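Local coordinates for protein-glutamine deamidase Cif (Burkholderia pseudomallei, PDB 3GQM) that deamidates a glutamine side chain of host NEDD8 to glutamate, which shuts off cullin-RING ubiquitin ligases and inhibits the host cell cycle, at residues A[190-193]-A[194-198]; A[197-201]-A[202-206]; A[222-225]-A[226-230]. All coordinates share one frame; numbering follows the deposited sequence.

Contact 1 of 3, residues A[190-193]-A[194-198]; sequences VRVE and DWISR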
loop_
_atom_site.group_PDB
_atom_site.type_symbol
_atom_site.label_atom_id
_atom_site.label_comp_id
_atom_site.label_asym_id
_atom_site.label_seq_id
_atom_site.Cartn_x
_atom_site.Cartn_y
_atom_site.Cartn_z
ATOM N N VAL A 190 1.560 5.460 -10.493
ATOM C CA VAL A 190 2.841 5.503 -9.747
ATOM C C VAL A 190 3.208 4.113 -9.218
ATOM O O VAL A 190 2.362 3.416 -8.696
ATOM C CB VAL A 190 2.835 6.590 -8.651
ATOM C CG1 VAL A 190 1.811 6.271 -7.510
ATOM C CG2 VAL A 190 4.283 6.859 -8.104
ATOM N N ARG A 191 4.444 3.697 -9.454
ATOM C CA ARG A 191 4.961 2.417 -8.986
ATOM C C ARG A 191 5.231 2.590 -7.483
ATOM O O ARG A 191 5.634 3.666 -7.073
ATOM C CB ARG A 191 6.299 2.114 -9.700
ATOM C CG ARG A 191 6.123 1.659 -11.161
ATOM C CD ARG A 191 7.435 1.781 -11.936
ATOM N NE ARG A 191 8.425 0.812 -11.493
ATOM C CZ ARG A 191 9.647 1.100 -11.041
ATOM N NH1 ARG A 191 10.069 2.361 -10.941
ATOM N NH2 ARG A 191 10.454 0.109 -10.677
ATOM N N VAL A 192 5.051 1.543 -6.685
ATOM C CA VAL A 192 5.395 1.642 -5.239
ATOM C C VAL A 192 6.890 2.043 -5.044
ATOM O O VAL A 192 7.212 2.912 -4.223
ATOM C CB VAL A 192 5.002 0.355 -4.442
ATOM C CG1 VAL A 192 5.895 -0.889 -4.841
ATOM C CG2 VAL A 192 5.029 0.607 -2.951
ATOM N N GLU A 193 7.781 1.494 -5.883
ATOM C CA GLU A 193 9.226 1.806 -5.740
ATOM C C GLU A 193 9.504 3.293 -5.895
ATOM O O GLU A 193 10.289 3.829 -5.136
ATOM C CB GLU A 193 10.087 1.027 -6.739
ATOM C CG GLU A 193 9.928 -0.501 -6.590
ATOM C CD GLU A 193 8.933 -1.103 -7.568
ATOM O OE1 GLU A 193 7.889 -0.487 -7.886
ATOM O OE2 GLU A 193 9.208 -2.240 -8.009
ATOM N N ASP A 194 8.887 3.933 -6.899
ATOM C CA ASP A 194 9.082 5.351 -7.161
ATOM C C ASP A 194 8.446 6.143 -6.043
ATOM O O ASP A 194 9.042 7.090 -5.528
ATOM C CB ASP A 194 8.497 5.747 -8.543
ATOM C CG ASP A 194 9.295 5.145 -9.706
ATOM O OD1 ASP A 194 10.533 4.997 -9.561
ATOM O OD2 ASP A 194 8.727 4.781 -10.750
ATOM N N TRP A 195 7.232 5.762 -5.655
ATOM C CA TRP A 195 6.552 6.470 -4.569
ATOM C C TRP A 195 7.408 6.484 -3.307
ATOM O O TRP A 195 7.639 7.554 -2.684
ATOM C CB TRP A 195 5.173 5.884 -4.236
ATOM C CG TRP A 195 4.547 6.683 -3.116
ATOM C CD1 TRP A 195 4.568 6.385 -1.766
ATOM C CD2 TRP A 195 3.935 7.964 -3.231
ATOM N NE1 TRP A 195 3.963 7.393 -1.042
ATOM C CE2 TRP A 195 3.547 8.366 -1.925
ATOM C CE3 TRP A 195 3.674 8.826 -4.316
ATOM C CZ2 TRP A 195 2.909 9.583 -1.684
ATOM C CZ3 TRP A 195 3.015 10.017 -4.078
ATOM C CH2 TRP A 195 2.640 10.391 -2.773
ATOM N N ILE A 196 7.872 5.300 -2.919
ATOM C CA ILE A 196 8.689 5.189 -1.712
ATOM C C ILE A 196 9.991 5.981 -1.891
ATOM O O ILE A 196 10.387 6.730 -1.024
ATOM C CB ILE A 196 8.918 3.706 -1.323
ATOM C CG1 ILE A 196 7.602 3.146 -0.757
ATOM C CG2 ILE A 196 10.132 3.591 -0.321
ATOM C CD1 ILE A 196 7.611 1.648 -0.508
ATOM N N SER A 197 10.623 5.889 -3.042
ATOM C CA SER A 197 11.871 6.625 -3.224
ATOM C C SER A 197 11.731 8.181 -3.183
ATOM O O SER A 197 12.572 8.875 -2.620
ATOM C CB SER A 197 12.508 6.192 -4.508
ATOM O OG SER A 197 13.813 6.743 -4.559
ATOM N N ARG A 198 10.660 8.718 -3.753
ATOM C CA ARG A 198 10.476 10.171 -3.738
ATOM C C ARG A 198 9.742 10.697 -2.525
ATOM O O ARG A 198 10.094 11.758 -2.021
ATOM C CB ARG A 198 9.740 10.651 -4.985
ATOM C CG ARG A 198 10.596 10.705 -6.214
ATOM C CD ARG A 198 10.515 12.105 -6.793
ATOM N NE ARG A 198 11.413 12.190 -7.918
ATOM C CZ ARG A 198 11.082 11.891 -9.173
ATOM N NH1 ARG A 198 9.841 11.517 -9.485
ATOM N NH2 ARG A 198 12.008 11.983 -10.121
HETATM O O HOH W 1 6.299 5.503 -11.036
#
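The first turn of helix 192-199 opens with Arg191 at the N-cap, whose side chain reaches Asp194 directly and whose backbone N reaches it through a water. Arg191 NH1 gives a hydrogen-bonded salt bridge to Asp194 OD2 (2.8 Å), arriving from above the carboxylate plane, while the oxygen lies at the edge of the guanidinium. The two flat groups are turned 69° against each other, far from a side-by-side pairing. A bend at chi3 (69°) turns the guanidinium alongside the first turn, to the Asp194 carboxylate. Asp194 OD2 is also gripped by the water, which donates to it and accepts from Arg191 N at 3.0 Å, tying the cap residue's backbone to the same carboxylate. Glu193 OE2 lies near Arg191 NH2 at long range, well out of the guanidinium plane, a matter of charge alone; its OE1 is hydrogen-bonded to Thr101 OG1.

The helical ladder begins here with Trp195 N to Arg191 O, a nearly straight bond of 3.0 Å, and continues with Ile196 N to Val192 O at 2.8 Å and Ser197 N to Glu193 O. The inner side of this turn is apolar. Val192 CG2 and Ile196 CD1, 3.7 Å apart, run side by side in the same direction, and both side chains touch Met41 of helix 29-42. With CG anti to the backbone N (chi1 -180°), Trp195 brings its indole against Gln179, inferred to be an active-site residue, and its NE1 bonds to Ile177 O. Val190 CG2 sits at the indole edge, 4.1 Å from Trp195 CB.

Contact 2 of 3, residues A[197-201]-A[202-206]; sequences SRRGS and DPVSL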
loop_
_atom_site.group_PDB
_atom_site.type_symbol
_atom_site.label_atom_id
_atom_site.label_comp_id
_atom_site.label_asym_id
_atom_site.label_seq_id
_atom_site.Cartn_x
_atom_site.Cartn_y
_atom_site.Cartn_z
ATOM N N SER A 197 10.623 5.889 -3.042
ATOM C CA SER A 197 11.871 6.625 -3.224
ATOM C C SER A 197 11.731 8.181 -3.183
ATOM O O SER A 197 12.572 8.875 -2.620
ATOM C CB SER A 197 12.508 6.192 -4.508
ATOM O OG SER A 197 13.813 6.743 -4.559
ATOM N N ARG A 198 10.660 8.718 -3.753
ATOM C CA ARG A 198 10.476 10.171 -3.738
ATOM C C ARG A 198 9.742 10.697 -2.525
ATOM O O ARG A 198 10.094 11.758 -2.021
ATOM C CB ARG A 198 9.740 10.651 -4.985
ATOM C CG ARG A 198 10.596 10.705 -6.214
ATOM C CD ARG A 198 10.515 12.105 -6.793
ATOM N NE ARG A 198 11.413 12.190 -7.918
ATOM C CZ ARG A 198 11.082 11.891 -9.173
ATOM N NH1 ARG A 198 9.841 11.517 -9.485
ATOM N NH2 ARG A 198 12.008 11.983 -10.121
ATOM N N ARG A 199 8.716 9.976 -2.071
ATOM C CA ARG A 199 7.837 10.484 -1.021
ATOM C C ARG A 199 7.598 9.582 0.220
ATOM O O ARG A 199 6.787 9.908 1.124
ATOM C CB ARG A 199 6.526 10.919 -1.674
ATOM C CG ARG A 199 6.798 12.205 -2.612
ATOM C CD ARG A 199 5.527 12.993 -2.851
ATOM N NE ARG A 199 4.941 13.467 -1.573
ATOM C CZ ARG A 199 3.687 13.861 -1.429
ATOM N NH1 ARG A 199 2.811 13.839 -2.478
ATOM N NH2 ARG A 199 3.287 14.255 -0.229
ATOM N N GLY A 200 8.308 8.455 0.248
ATOM C CA GLY A 200 8.131 7.436 1.304
ATOM C C GLY A 200 8.414 7.946 2.717
ATOM O O GLY A 200 7.840 7.435 3.643
ATOM N N SER A 201 9.265 8.967 2.867
ATOM C CA SER A 201 9.556 9.586 4.188
ATOM C C SER A 201 9.138 11.024 4.235
ATOM O O SER A 201 9.655 11.789 5.027
ATOM C CB SER A 201 11.051 9.535 4.511
ATOM O OG SER A 201 11.580 8.287 4.127
ATOM N N ASP A 202 8.179 11.384 3.401
ATOM C CA ASP A 202 7.645 12.726 3.367
ATOM C C ASP A 202 6.427 12.840 4.233
ATOM O O ASP A 202 5.367 12.372 3.835
ATOM C CB ASP A 202 7.239 13.043 1.935
ATOM C CG ASP A 202 7.002 14.509 1.712
ATOM O OD1 ASP A 202 7.015 15.285 2.726
ATOM O OD2 ASP A 202 6.778 14.878 0.528
ATOM N N PRO A 203 6.528 13.504 5.396
ATOM C CA PRO A 203 5.335 13.506 6.274
ATOM C C PRO A 203 4.165 14.223 5.600
ATOM O O PRO A 203 4.366 15.196 4.851
ATOM C CB PRO A 203 5.775 14.283 7.511
ATOM C CG PRO A 203 7.320 14.575 7.320
ATOM C CD PRO A 203 7.615 14.388 5.883
ATOM N N VAL A 204 2.963 13.714 5.856
ATOM C CA VAL A 204 1.740 14.267 5.313
ATOM C C VAL A 204 0.916 14.903 6.432
ATOM O O VAL A 204 0.955 14.469 7.611
ATOM C CB VAL A 204 0.915 13.168 4.560
ATOM C CG1 VAL A 204 -0.463 13.649 4.323
ATOM C CG2 VAL A 204 1.605 12.882 3.238
ATOM N N SER A 205 0.200 15.966 6.071
ATOM C CA SER A 205 -0.643 16.666 7.020
ATOM C C SER A 205 -1.815 15.790 7.510
ATOM O O SER A 205 -2.645 15.376 6.697
ATOM C CB SER A 205 -1.201 17.937 6.361
ATOM O OG SER A 205 -2.187 18.483 7.217
ATOM N N LEU A 206 -1.914 15.532 8.817
ATOM C CA LEU A 206 -3.107 14.839 9.363
ATOM C C LEU A 206 -4.387 15.632 9.093
ATOM O O LEU A 206 -5.471 15.048 8.863
ATOM C CB LEU A 206 -2.945 14.479 10.840
ATOM C CG LEU A 206 -2.102 13.190 10.884
ATOM C CD1 LEU A 206 -0.934 13.332 11.827
ATOM C CD2 LEU A 206 -2.959 11.988 11.211
HETATM O O HOH W 2 4.506 10.079 2.563
#
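Arg199 and Asp202 are joined twice across a type I beta turn, Arg199 to Asp202, that carries the chain out of helix 192-199. The backbone bond that closes the turn runs from Asp202 N to Arg199 O (3.0 Å). The donor stands well above the carbonyl plane (68° out of it), away from the lone-pair directions. A water donates to the same carbonyl, Arg199 O, at 2.7 Å and also to Asp202 O at 2.8 Å, bridging the two ends of the turn.

The charged link is a salt bridge from Arg199 NE to Asp202 OD2 (3.1 Å), with a bent N-H...O angle of 143°. It reaches the oxygen on its anti side, tilted out of the carboxylate plane, and the guanidinium and carboxylate planes stand 65° apart. The aspartate takes the NE hydrogen, while NH1 and NH2 of Arg199 bond to Gln234 O and Ser231 O, so three acceptors fix the rotation of the guanidinium.

Van der Waals contact is slight. Val204 CG2 lies 4.1 Å from Arg199 NH2, the two side chains crossing at about a right angle.

Beyond the turn, Val204 pairs its backbone with Ala175 and packs on Ile177 of strand 176-178. Ser205 then caps helix 206-212 through Glu208 N, and Leu206 meets helix 135-139.

Contact 3 of 3, residues A[222-225]-A[226-230]; sequences DDVQ and TRLLA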
loop_
_atom_site.group_PDB
_atom_site.type_symbol
_atom_site.label_atom_id
_atom_site.label_comp_id
_atom_site.label_asym_id
_atom_site.label_seq_id
_atom_site.Cartn_x
_atom_site.Cartn_y
_atom_site.Cartn_z
ATOM N N ASP A 222 -13.487 22.165 -6.980
ATOM C CA ASP A 222 -12.528 21.532 -7.860
ATOM C C ASP A 222 -11.096 21.749 -7.367
ATOM O O ASP A 222 -10.318 20.791 -7.293
ATOM C CB ASP A 222 -12.670 22.066 -9.299
ATOM C CG ASP A 222 -14.004 21.638 -9.983
ATOM O OD1 ASP A 222 -14.798 20.832 -9.412
ATOM O OD2 ASP A 222 -14.237 22.122 -11.124
ATOM N N ASP A 223 -10.768 22.999 -7.026
ATOM C CA ASP A 223 -9.401 23.394 -6.708
ATOM C C ASP A 223 -8.943 22.835 -5.364
ATOM O O ASP A 223 -7.771 22.577 -5.168
ATOM C CB ASP A 223 -9.254 24.924 -6.689
ATOM C CG ASP A 223 -9.432 25.554 -8.084
ATOM O OD1 ASP A 223 -9.017 24.958 -9.105
ATOM O OD2 ASP A 223 -10.053 26.649 -8.151
ATOM N N VAL A 224 -9.875 22.747 -4.436
ATOM C CA VAL A 224 -9.656 22.133 -3.146
ATOM C C VAL A 224 -9.380 20.613 -3.320
ATOM O O VAL A 224 -8.358 20.112 -2.829
ATOM C CB VAL A 224 -10.871 22.404 -2.238
ATOM C CG1 VAL A 224 -10.798 21.563 -0.982
ATOM C CG2 VAL A 224 -10.962 23.928 -1.909
ATOM N N GLN A 225 -10.259 19.912 -4.049
ATOM C CA GLN A 225 -10.086 18.463 -4.336
ATOM C C GLN A 225 -8.788 18.171 -5.058
ATOM O O GLN A 225 -7.995 17.336 -4.616
ATOM C CB GLN A 225 -11.252 17.920 -5.155
ATOM C CG GLN A 225 -12.601 17.861 -4.418
ATOM C CD GLN A 225 -13.754 17.476 -5.373
ATOM O OE1 GLN A 225 -13.723 17.814 -6.564
ATOM N NE2 GLN A 225 -14.745 16.769 -4.862
ATOM N N THR A 226 -8.558 18.869 -6.160
ATOM C CA THR A 226 -7.318 18.774 -6.906
ATOM C C THR A 226 -6.071 19.007 -6.024
ATOM O O THR A 226 -5.099 18.259 -6.114
ATOM C CB THR A 226 -7.334 19.750 -8.113
ATOM O OG1 THR A 226 -8.515 19.498 -8.901
ATOM C CG2 THR A 226 -6.151 19.511 -8.982
ATOM N N ARG A 227 -6.091 20.020 -5.163
ATOM C CA ARG A 227 -4.905 20.282 -4.345
ATOM C C ARG A 227 -4.717 19.288 -3.196
ATOM O O ARG A 227 -3.597 18.934 -2.873
ATOM C CB ARG A 227 -4.852 21.739 -3.851
ATOM C CG ARG A 227 -4.489 22.695 -4.994
ATOM C CD ARG A 227 -3.329 23.622 -4.630
ATOM N NE ARG A 227 -3.151 24.742 -5.570
ATOM C CZ ARG A 227 -4.069 25.684 -5.802
ATOM N NH1 ARG A 227 -5.258 25.636 -5.204
ATOM N NH2 ARG A 227 -3.813 26.665 -6.665
ATOM N N LEU A 228 -5.802 18.846 -2.578
ATOM C CA LEU A 228 -5.685 17.846 -1.533
ATOM C C LEU A 228 -5.087 16.560 -2.116
ATOM O O LEU A 228 -4.136 15.991 -1.558
ATOM C CB LEU A 228 -7.030 17.522 -0.893
ATOM C CG LEU A 228 -7.566 18.476 0.159
ATOM C CD1 LEU A 228 -8.926 17.934 0.634
ATOM C CD2 LEU A 228 -6.587 18.599 1.333
ATOM N N LEU A 229 -5.622 16.143 -3.260
ATOM C CA LEU A 229 -5.178 14.934 -3.928
ATOM C C LEU A 229 -3.715 14.988 -4.350
ATOM O O LEU A 229 -2.939 14.024 -4.080
ATOM C CB LEU A 229 -6.075 14.592 -5.125
ATOM C CG LEU A 229 -7.499 14.133 -4.756
ATOM C CD1 LEU A 229 -8.386 14.208 -5.970
ATOM C CD2 LEU A 229 -7.555 12.698 -4.125
ATOM N N ALA A 230 -3.344 16.087 -5.018
ATOM C CA ALA A 230 -1.971 16.263 -5.476
ATOM C C ALA A 230 -1.030 16.314 -4.290
ATOM O O ALA A 230 0.082 15.831 -4.371
ATOM C CB ALA A 230 -1.819 17.545 -6.265
#
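Thr226 and Asp222 begin a run of i to i+4 contacts in the first turns of helix 222-233. Asp222 O accepts twice from Thr226: its N gives a nearly straight bond of 2.8 Å, and its OG1 adds a second at 2.7 Å from above the carbonyl plane. This is the common helical arrangement in which a threonine hydroxyl folds back on the preceding turn. It follows from chi1 of -54°, which sets OG1 anti to the carbonyl carbon and beside the backbone N. One carbonyl thus satisfies both polar hydrogens of Thr226.

Arg227 comes next, with N bonded to Asp223 O at 3.1 Å; the bond is bent (148°) and meets the oxygen from above the carbonyl plane. The aliphatic part of the side chain lies against the same carbonyl, with CG 3.3 Å from Asp223 O, before the chain bends at chi2. The charged ends do not close a bridge, since Asp223 OD1 and Arg227 NH1 remain 5.5 Å apart; any attraction between them would be at a distance.

Leu228 returns to regular geometry through its N to Val224 O (2.9 Å). Its CD1 makes a loose apolar contact with Val224 CG1. Leu229 N bonds to Gln225 O, and its CG and CD1 also cover that oxygen, the CG at 3.2 Å. The extended side chain of Gln225 gives its NE2 to Phe217 O.

Ala230 completes the ladder on Thr226 O. On the side facing helix 206-212, Leu228 packs against Glu208 and Gln211 and Leu229 against Leu212, whereas Thr226 touches Pro239 and Ile244 in the following loop.

In the fold
Contacts 1 and 2 share helix 192-199: the first covers its start, the second its end, their centres about 11 Å apart. Each uses an Arg-Asp salt bridge and a bridging water, but contact 1 sets an open charged side against a buried apolar one, whereas in contact 2 the arginine itself is buried and its partner Asp202 partly exposed. Contact 3, on helix 222-233, lies farthest from the chain centre and relies on backbone ladder bonds with a threonine hydroxyl; its Asp222, Asp223 and Arg227 are exposed, its Gln225, Leu228 and Leu229 buried. Contacts 2 and 3 touch where Arg199 NH1 packs on Ala230 O. Contact 1 comes nearest the inferred active-site residues, through Trp195 beside Gln179.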